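Local coordinates for zinc finger (CCCH type) motif-containing protein (Toxoplasma gondii, PDB 7NG2) that probably reads N6-methyladenosine in mRNA through its YTH domain, the part present here, and links this recognition to cleavage and polyadenylation, at residues T13-I19 with T53-L59. Sequence-based numbering, arbitrary orientation.
Sequences TKRFFII and TDHVLLL
Strands 14-19 and 55-59 run parallel as neighbouring inner strands of the mixed YTH-domain sheet, fully extended (phi -84° to -141°, psi 111° to 149°), axes 4.6 Å apart at 27°, with K14 opposite H55 and I18 opposite L59. Backbone hydrogen bonds of 2.8-3.1 Å join H55 N to T13 O, R15 N to H55 O, L57 N to R15 O, F17 N to L57 O, L59 N to F17 O and I19 N to L59 O; F16 and I18 bond residues 132-135. F16 (m, chi2 86°) brings CD2 to 3.7 Å from L57 CB and, with L59 (m,p), faces helix 137-149. On the opposite face F17 (m, chi2 88°) sets CD1 3.9 Å from V56 CG1 (t), against helix 40-52; I19 CG1 (m,m) lies 3.9 Å from L58 CB (m,t). T13 OG1 (p) accepts from D54 N (2.8 Å), and T13 N donates to D54 OD2 (2.9 Å). R15 (m,t,p) salt-bridges E134; water links its NH1 to T53 OG1, which also bonds A49. Polar contacts thus gather N-terminally, apolar packing beyond.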
loop_
_atom_site.group_PDB
_atom_site.type_symbol
_atom_site.label_atom_id
_atom_site.label_comp_id
_atom_site.label_asym_id
_atom_site.label_seq_id
_atom_site.Cartn_x
_atom_site.Cartn_y
_atom_site.Cartn_z
ATOM N N THR A 13 -15.065 3.767 6.788
ATOM C CA THR A 13 -13.924 4.650 7.008
ATOM C C THR A 13 -12.667 4.054 6.384
ATOM O O THR A 13 -12.478 2.834 6.347
ATOM C CB THR A 13 -13.701 4.895 8.498
ATOM O OG1 THR A 13 -13.462 3.641 9.153
ATOM C CG2 THR A 13 -14.938 5.572 9.111
ATOM N N LYS A 14 -11.808 4.930 5.867
ATOM C CA LYS A 14 -10.651 4.502 5.098
ATOM C C LYS A 14 -9.458 5.379 5.424
ATOM O O LYS A 14 -9.605 6.573 5.691
ATOM C CB LYS A 14 -10.945 4.574 3.597
ATOM C CG LYS A 14 -12.211 3.822 3.197
ATOM C CD LYS A 14 -12.631 4.107 1.776
ATOM C CE LYS A 14 -13.973 3.464 1.483
ATOM N NZ LYS A 14 -15.109 4.229 2.017
ATOM N N ARG A 15 -8.275 4.767 5.406
ATOM C CA ARG A 15 -7.017 5.496 5.394
ATOM C C ARG A 15 -6.149 4.894 4.306
ATOM O O ARG A 15 -6.246 3.704 4.009
ATOM C CB ARG A 15 -6.317 5.466 6.761
ATOM C CG ARG A 15 -7.081 6.271 7.819
ATOM C CD ARG A 15 -6.465 6.186 9.199
ATOM N NE ARG A 15 -5.206 6.913 9.257
ATOM C CZ ARG A 15 -4.486 7.037 10.360
ATOM N NH1 ARG A 15 -4.910 6.479 11.485
ATOM N NH2 ARG A 15 -3.357 7.722 10.336
ATOM N N PHE A 16 -5.298 5.728 3.711
ATOM C CA PHE A 16 -4.558 5.388 2.497
ATOM C C PHE A 16 -3.087 5.729 2.688
ATOM O O PHE A 16 -2.752 6.881 2.998
ATOM C CB PHE A 16 -5.084 6.207 1.312
ATOM C CG PHE A 16 -6.548 6.028 1.018
ATOM C CD1 PHE A 16 -7.506 6.782 1.682
ATOM C CD2 PHE A 16 -6.964 5.126 0.057
ATOM C CE1 PHE A 16 -8.853 6.633 1.387
ATOM C CE2 PHE A 16 -8.315 4.974 -0.241
ATOM C CZ PHE A 16 -9.256 5.728 0.441
ATOM N N PHE A 17 -2.214 4.748 2.494
ATOM C CA PHE A 17 -0.783 4.943 2.704
ATOM C C PHE A 17 -0.029 4.494 1.464
ATOM O O PHE A 17 -0.347 3.461 0.878
ATOM C CB PHE A 17 -0.277 4.124 3.900
ATOM C CG PHE A 17 -0.899 4.527 5.197
ATOM C CD1 PHE A 17 -2.092 3.951 5.621
ATOM C CD2 PHE A 17 -0.308 5.494 5.995
ATOM C CE1 PHE A 17 -2.681 4.320 6.819
ATOM C CE2 PHE A 17 -0.898 5.870 7.199
ATOM C CZ PHE A 17 -2.090 5.278 7.608
ATOM N N ILE A 18 0.973 5.278 1.066
ATOM C CA ILE A 18 1.872 4.906 -0.027
ATOM C C ILE A 18 2.977 4.008 0.527
ATOM O O ILE A 18 3.571 4.299 1.570
ATOM C CB ILE A 18 2.421 6.161 -0.729
ATOM C CG1 ILE A 18 1.237 6.912 -1.366
ATOM C CG2 ILE A 18 3.477 5.796 -1.783
ATOM C CD1 ILE A 18 1.532 8.262 -1.943
ATOM N N ILE A 19 3.222 2.894 -0.154
ATOM C CA ILE A 19 4.262 1.937 0.201
ATOM C C ILE A 19 5.304 1.965 -0.903
ATOM O O ILE A 19 4.965 1.827 -2.081
ATOM C CB ILE A 19 3.668 0.525 0.316
ATOM C CG1 ILE A 19 2.688 0.439 1.487
ATOM C CG2 ILE A 19 4.781 -0.519 0.411
ATOM C CD1 ILE A 19 3.353 0.585 2.829
ATOM N N THR A 53 -9.698 1.836 11.839
ATOM C CA THR A 53 -10.249 2.232 10.554
ATOM C C THR A 53 -10.899 1.011 9.936
ATOM O O THR A 53 -10.399 -0.108 10.098
ATOM C CB THR A 53 -9.130 2.727 9.620
ATOM O OG1 THR A 53 -8.255 3.605 10.331
ATOM C CG2 THR A 53 -9.703 3.458 8.432
ATOM N N ASP A 54 -12.004 1.218 9.218
ATOM C CA ASP A 54 -12.659 0.074 8.593
ATOM C C ASP A 54 -11.754 -0.584 7.556
ATOM O O ASP A 54 -11.663 -1.813 7.498
ATOM C CB ASP A 54 -13.992 0.478 7.967
ATOM C CG ASP A 54 -15.004 0.991 8.981
ATOM O OD1 ASP A 54 -14.845 0.816 10.210
ATOM O OD2 ASP A 54 -15.983 1.592 8.509
ATOM N N HIS A 55 -11.075 0.220 6.735
ATOM C CA HIS A 55 -10.163 -0.257 5.693
ATOM C C HIS A 55 -8.890 0.565 5.679
ATOM O O HIS A 55 -8.951 1.795 5.589
ATOM C CB HIS A 55 -10.783 -0.132 4.301
ATOM C CG HIS A 55 -12.073 -0.862 4.146
ATOM N ND1 HIS A 55 -12.154 -2.234 4.167
ATOM C CD2 HIS A 55 -13.334 -0.409 3.951
ATOM C CE1 HIS A 55 -13.412 -2.600 4.002
ATOM N NE2 HIS A 55 -14.148 -1.510 3.862
ATOM N N VAL A 56 -7.749 -0.118 5.737
ATOM C CA VAL A 56 -6.448 0.504 5.517
ATOM C C VAL A 56 -5.942 0.063 4.152
ATOM O O VAL A 56 -5.698 -1.128 3.924
ATOM C CB VAL A 56 -5.458 0.144 6.634
ATOM C CG1 VAL A 56 -4.073 0.656 6.299
ATOM C CG2 VAL A 56 -5.944 0.707 7.962
ATOM N N LEU A 57 -5.790 1.027 3.241
ATOM C CA LEU A 57 -5.356 0.770 1.876
ATOM C C LEU A 57 -3.887 1.130 1.712
ATOM O O LEU A 57 -3.424 2.154 2.230
ATOM C CB LEU A 57 -6.190 1.574 0.874
ATOM C CG LEU A 57 -7.658 1.177 0.677
ATOM C CD1 LEU A 57 -7.822 -0.330 0.520
ATOM C CD2 LEU A 57 -8.562 1.706 1.777
ATOM N N LEU A 58 -3.165 0.241 1.037
ATOM C CA LEU A 58 -1.739 0.379 0.777
ATOM C C LEU A 58 -1.558 0.509 -0.726
ATOM O O LEU A 58 -1.966 -0.375 -1.480
ATOM C CB LEU A 58 -0.995 -0.845 1.302
ATOM C CG LEU A 58 -1.302 -1.174 2.763
ATOM C CD1 LEU A 58 -0.613 -2.465 3.110
ATOM C CD2 LEU A 58 -0.865 -0.072 3.719
ATOM N N LEU A 59 -0.944 1.607 -1.155
ATOM C CA LEU A 59 -0.790 1.941 -2.571
ATOM C C LEU A 59 0.679 1.730 -2.910
ATOM O O LEU A 59 1.541 2.473 -2.427
ATOM C CB LEU A 59 -1.205 3.393 -2.812
ATOM C CG LEU A 59 -2.720 3.690 -2.814
ATOM C CD1 LEU A 59 -3.444 3.338 -1.503
ATOM C CD2 LEU A 59 -2.975 5.152 -3.189
HETATM O O HOH W 1 -7.506 5.630 12.391
#